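Local atomic coordinates of acetylxylan esterase / glucomannan deacetylase (Cellvibrio japonicus, PDB entry 2W9X), a protein that removes acetyl groups from the plant cell wall polysaccharides xylan and glucomannan, with a large preference for glucomannan. Residues B[260-263]-B[264-268]; B[274-277]-B[278-282]. All blocks are in the same frame, centred on the assembly; numbering follows the deposited sequence.

Contact 1: B[260-263]-B[264-268]; sequences KTRE and ALHAD
Thr261 holds OG1 between its own N and carbonyl carbon (chi1 60°), and from there the hydroxyl oxygen accepts the N-H of Ala264 (OG1 to N 3.0 Å). This is the N-cap of helix 262-283: the side chain takes up an amide of the first turn, and Ala264 CB lies 3.3 Å from the same OG1. With CG anti to the backbone N (chi1 -155°), Arg262 CG lies 3.7 Å from His266 NE2; the bend at chi2 then turns the rest of the chain so that the guanidinium lies beside Leu265. Leu265 CD2 covers one guanidinium face near its rim, 4.0 Å from Arg262 NH1, while the guanidinium and imidazole planes stand nearly perpendicular, 86° apart. Arg262 O lies over one face of the His266 ring, 3.3 Å from His266 CG, and receives His266 N in an almost straight backbone bond. Glu300, at the start of helix 300-314, joins the two polar ends, with a salt bridge to Arg262 NH2 and a hydrogen bond to His266 NE2. Arg262 NH1 reaches Thr251 O and the His266 ring meets Phe249, so the start of the helix is tied both to helix 300-314 and to the end of helix 246-249 with its following loop.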
loop_
_atom_site.group_PDB
_atom_site.type_symbol
_atom_site.label_atom_id
_atom_site.label_comp_id
_atom_site.label_asym_id
_atom_site.label_seq_id
_atom_site.Cartn_x
_atom_site.Cartn_y
_atom_site.Cartn_z
ATOM N N LYS B 260 -22.013 -13.234 -17.755
ATOM C CA LYS B 260 -22.521 -14.605 -17.843
ATOM C C LYS B 260 -21.672 -15.637 -17.102
ATOM O O LYS B 260 -22.078 -16.796 -16.954
ATOM C CB LYS B 260 -22.698 -15.017 -19.315
ATOM C CG LYS B 260 -23.669 -14.141 -20.087
ATOM C CD LYS B 260 -25.023 -14.068 -19.381
ATOM C CE LYS B 260 -25.995 -13.161 -20.112
ATOM N NZ LYS B 260 -27.236 -13.014 -19.305
ATOM N N THR B 261 -20.488 -15.215 -16.660
ATOM C CA THR B 261 -19.610 -16.026 -15.830
ATOM C C THR B 261 -19.036 -15.122 -14.754
ATOM O O THR B 261 -18.951 -13.900 -14.938
ATOM C CB THR B 261 -18.417 -16.596 -16.629
ATOM O OG1 THR B 261 -17.650 -15.512 -17.160
ATOM C CG2 THR B 261 -18.870 -17.533 -17.783
ATOM N N ARG B 262 -18.643 -15.724 -13.634
ATOM C CA ARG B 262 -17.917 -15.031 -12.576
ATOM C C ARG B 262 -16.600 -14.408 -13.077
ATOM O O ARG B 262 -16.215 -13.320 -12.641
ATOM C CB ARG B 262 -17.631 -15.987 -11.414
ATOM C CG ARG B 262 -17.455 -15.284 -10.076
ATOM C CD ARG B 262 -18.831 -14.853 -9.540
ATOM N NE ARG B 262 -18.729 -14.116 -8.276
ATOM C CZ ARG B 262 -19.750 -13.508 -7.676
ATOM N NH1 ARG B 262 -20.967 -13.535 -8.225
ATOM N NH2 ARG B 262 -19.556 -12.877 -6.521
ATOM N N GLU B 263 -15.899 -15.102 -13.967
ATOM C CA GLU B 263 -14.642 -14.575 -14.511
ATOM C C GLU B 263 -14.921 -13.277 -15.267
ATOM O O GLU B 263 -14.138 -12.335 -15.180
ATOM C CB GLU B 263 -13.945 -15.607 -15.417
ATOM C CG GLU B 263 -13.414 -16.847 -14.686
ATOM C CD GLU B 263 -14.511 -17.697 -14.020
ATOM O OE1 GLU B 263 -15.579 -17.928 -14.646
ATOM O OE2 GLU B 263 -14.289 -18.135 -12.857
ATOM N N ALA B 264 -16.052 -13.228 -15.989
ATOM C CA ALA B 264 -16.456 -12.015 -16.718
ATOM C C ALA B 264 -16.647 -10.821 -15.798
ATOM O O ALA B 264 -16.235 -9.703 -16.125
ATOM C CB ALA B 264 -17.726 -12.253 -17.545
ATOM N N LEU B 265 -17.290 -11.068 -14.657
ATOM C CA LEU B 265 -17.520 -10.051 -13.654
ATOM C C LEU B 265 -16.192 -9.544 -13.074
ATOM O O LEU B 265 -15.983 -8.328 -12.965
ATOM C CB LEU B 265 -18.445 -10.605 -12.556
ATOM C CG LEU B 265 -18.821 -9.682 -11.375
ATOM C CD1 LEU B 265 -19.574 -8.428 -11.835
ATOM C CD2 LEU B 265 -19.635 -10.435 -10.317
ATOM N N HIS B 266 -15.306 -10.470 -12.693
ATOM C CA HIS B 266 -13.955 -10.116 -12.217
ATOM C C HIS B 266 -13.216 -9.234 -13.199
ATOM O O HIS B 266 -12.658 -8.203 -12.812
ATOM C CB HIS B 266 -13.081 -11.353 -11.948
ATOM C CG HIS B 266 -13.599 -12.246 -10.859
ATOM N ND1 HIS B 266 -13.274 -13.583 -10.783
ATOM C CD2 HIS B 266 -14.421 -11.997 -9.810
ATOM C CE1 HIS B 266 -13.881 -14.121 -9.738
ATOM N NE2 HIS B 266 -14.573 -13.178 -9.126
ATOM N N ALA B 267 -13.201 -9.651 -14.465
ATOM C CA ALA B 267 -12.492 -8.928 -15.512
ATOM C C ALA B 267 -13.039 -7.499 -15.656
ATOM O O ALA B 267 -12.287 -6.526 -15.695
ATOM C CB ALA B 267 -12.593 -9.690 -16.833
ATOM N N ASP B 268 -14.361 -7.386 -15.702
ATOM C CA ASP B 268 -15.023 -6.100 -15.900
ATOM C C ASP B 268 -14.860 -5.180 -14.680
ATOM O O ASP B 268 -14.629 -3.977 -14.841
ATOM C CB ASP B 268 -16.502 -6.334 -16.227
ATOM C CG ASP B 268 -17.209 -5.082 -16.719
ATOM O OD1 ASP B 268 -16.588 -4.282 -17.447
ATOM O OD2 ASP B 268 -18.405 -4.913 -16.401
#

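Contact 2: B[274-277]-B[278-282]; sequences VKFV and KQLHS
Leu280 meets Phe276 one helical turn earlier, and its side chain can be followed outward along the helix surface. CB starts beside the backbone, 3.5 Å from Val277 O. With CG anti to the carbonyl carbon (chi1 -71°), the chain turns back toward the preceding turn, where CG lies 3.5 Å from Phe276 O and also approaches the ring. CD1 completes the path over one ring face, displaced toward the rim, 3.7 Å from Phe276 CE2. It stands 4.0 Å from the ring centroid and 23° off the normal, a CH-pi contact.

Gln279 approaches the same ring differently: its OE1 lies in the ring plane at the edge, 4.0 Å from Phe276 CD1, with the amide turned 72° from the ring. Its aliphatic CG rests 3.0 Å from Lys275 O, the oxygen that also accepts Gln279 N. Farther round the helix, Lys278 runs alongside Val274 as an extended chain, and its CE presses against Val274 CG1 at 3.4 Å, a tight fit for two carbons. At the far end Ser282 OG donates to Gln279 O.

Phe276, Val277 and Leu280 also pack on Ile242 of strand 239-243, while Val274 and Val277 reach Leu312 of helix 300-314. The sequence places apolar residues on the inner face and lysines and Gln279 on the exposed one: an amphipathic helix laid against the parallel sheet of an SGNH-type alpha/beta/alpha hydrolase fold.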
loop_
_atom_site.group_PDB
_atom_site.type_symbol
_atom_site.label_atom_id
_atom_site.label_comp_id
_atom_site.label_asym_id
_atom_site.label_seq_id
_atom_site.Cartn_x
_atom_site.Cartn_y
_atom_site.Cartn_z
ATOM N N VAL B 274 -9.576 0.097 -12.350
ATOM C CA VAL B 274 -8.294 0.652 -12.815
ATOM C C VAL B 274 -8.552 1.936 -13.596
ATOM O O VAL B 274 -7.891 2.961 -13.368
ATOM C CB VAL B 274 -7.461 -0.372 -13.652
ATOM C CG1 VAL B 274 -6.242 0.292 -14.318
ATOM C CG2 VAL B 274 -7.005 -1.542 -12.761
ATOM N N LYS B 275 -9.537 1.885 -14.495
ATOM C CA LYS B 275 -9.888 3.042 -15.338
ATOM C C LYS B 275 -10.255 4.247 -14.469
ATOM O O LYS B 275 -9.806 5.378 -14.721
ATOM C CB LYS B 275 -11.062 2.681 -16.254
ATOM C CG LYS B 275 -11.310 3.632 -17.424
ATOM C CD LYS B 275 -12.768 3.537 -17.853
ATOM C CE LYS B 275 -13.010 4.150 -19.211
ATOM N NZ LYS B 275 -14.462 4.050 -19.531
ATOM N N PHE B 276 -11.060 3.991 -13.441
ATOM C CA PHE B 276 -11.547 5.043 -12.530
ATOM C C PHE B 276 -10.430 5.778 -11.785
ATOM O O PHE B 276 -10.384 7.009 -11.760
ATOM C CB PHE B 276 -12.532 4.439 -11.520
ATOM C CG PHE B 276 -13.172 5.461 -10.598
ATOM C CD1 PHE B 276 -13.783 6.616 -11.117
ATOM C CD2 PHE B 276 -13.178 5.261 -9.223
ATOM C CE1 PHE B 276 -14.382 7.554 -10.266
ATOM C CE2 PHE B 276 -13.778 6.194 -8.359
ATOM C CZ PHE B 276 -14.381 7.334 -8.885
ATOM N N VAL B 277 -9.542 5.008 -11.168
ATOM C CA VAL B 277 -8.433 5.565 -10.408
ATOM C C VAL B 277 -7.522 6.382 -11.333
ATOM O O VAL B 277 -7.101 7.486 -10.966
ATOM C CB VAL B 277 -7.644 4.460 -9.663
ATOM C CG1 VAL B 277 -6.332 5.012 -9.083
ATOM C CG2 VAL B 277 -8.524 3.801 -8.551
ATOM N N LYS B 278 -7.229 5.848 -12.523
ATOM C CA LYS B 278 -6.481 6.612 -13.546
ATOM C C LYS B 278 -7.136 7.943 -13.900
ATOM O O LYS B 278 -6.446 8.950 -14.002
ATOM C CB LYS B 278 -6.255 5.799 -14.826
ATOM C CG LYS B 278 -5.335 4.592 -14.664
ATOM C CD LYS B 278 -5.226 3.933 -16.029
ATOM C CE LYS B 278 -4.482 2.632 -15.959
ATOM N NZ LYS B 278 -4.403 2.017 -17.321
ATOM N N GLN B 279 -8.456 7.956 -14.063
ATOM C CA GLN B 279 -9.163 9.198 -14.379
ATOM C C GLN B 279 -9.023 10.191 -13.229
ATOM O O GLN B 279 -8.733 11.362 -13.453
ATOM C CB GLN B 279 -10.646 8.951 -14.660
ATOM C CG GLN B 279 -10.948 7.971 -15.795
ATOM C CD GLN B 279 -12.454 7.678 -15.961
ATOM O OE1 GLN B 279 -13.173 7.442 -14.976
ATOM N NE2 GLN B 279 -12.924 7.674 -17.209
ATOM N N LEU B 280 -9.243 9.725 -11.999
ATOM C CA LEU B 280 -9.080 10.568 -10.807
ATOM C C LEU B 280 -7.671 11.147 -10.718
ATOM O O LEU B 280 -7.500 12.314 -10.384
ATOM C CB LEU B 280 -9.372 9.766 -9.530
ATOM C CG LEU B 280 -10.813 9.360 -9.239
ATOM C CD1 LEU B 280 -10.889 8.458 -7.994
ATOM C CD2 LEU B 280 -11.673 10.590 -9.042
ATOM N N HIS B 281 -6.668 10.308 -10.992
ATOM C CA HIS B 281 -5.271 10.723 -10.962
ATOM C C HIS B 281 -4.982 11.763 -12.048
ATOM O O HIS B 281 -4.227 12.708 -11.813
ATOM C CB HIS B 281 -4.352 9.505 -11.113
ATOM C CG HIS B 281 -2.912 9.850 -11.338
ATOM N ND1 HIS B 281 -2.080 10.289 -10.328
ATOM C CD2 HIS B 281 -2.149 9.805 -12.458
ATOM C CE1 HIS B 281 -0.871 10.500 -10.818
ATOM N NE2 HIS B 281 -0.886 10.217 -12.109
ATOM N N SER B 282 -5.596 11.603 -13.221
ATOM C CA SER B 282 -5.326 12.515 -14.342
ATOM C C SER B 282 -5.827 13.934 -14.082
ATOM O O SER B 282 -5.301 14.888 -14.651
ATOM C CB SER B 282 -5.887 11.979 -15.662
ATOM O OG SER B 282 -7.299 12.037 -15.682
#

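Contacts 1 and 2 lie in series on helix 262-283, the first at its N-terminal turn and the second near its C-terminal end, with centres 21 Å apart and nearest atoms about 7 Å apart without touching. The chain between them is the middle of the same helix. Both ends adjoin helix 300-314, but contact 1 does so through polar groups at the surface and contact 2 through apolar packing beside the sheet. Of the two, contact 1 comes nearer a residue of the active site: the Leu265 side chain is about 10 Å from that of Asn247, by similarity a stabiliser of the transition state, whereas contact 2 lies away from the active site.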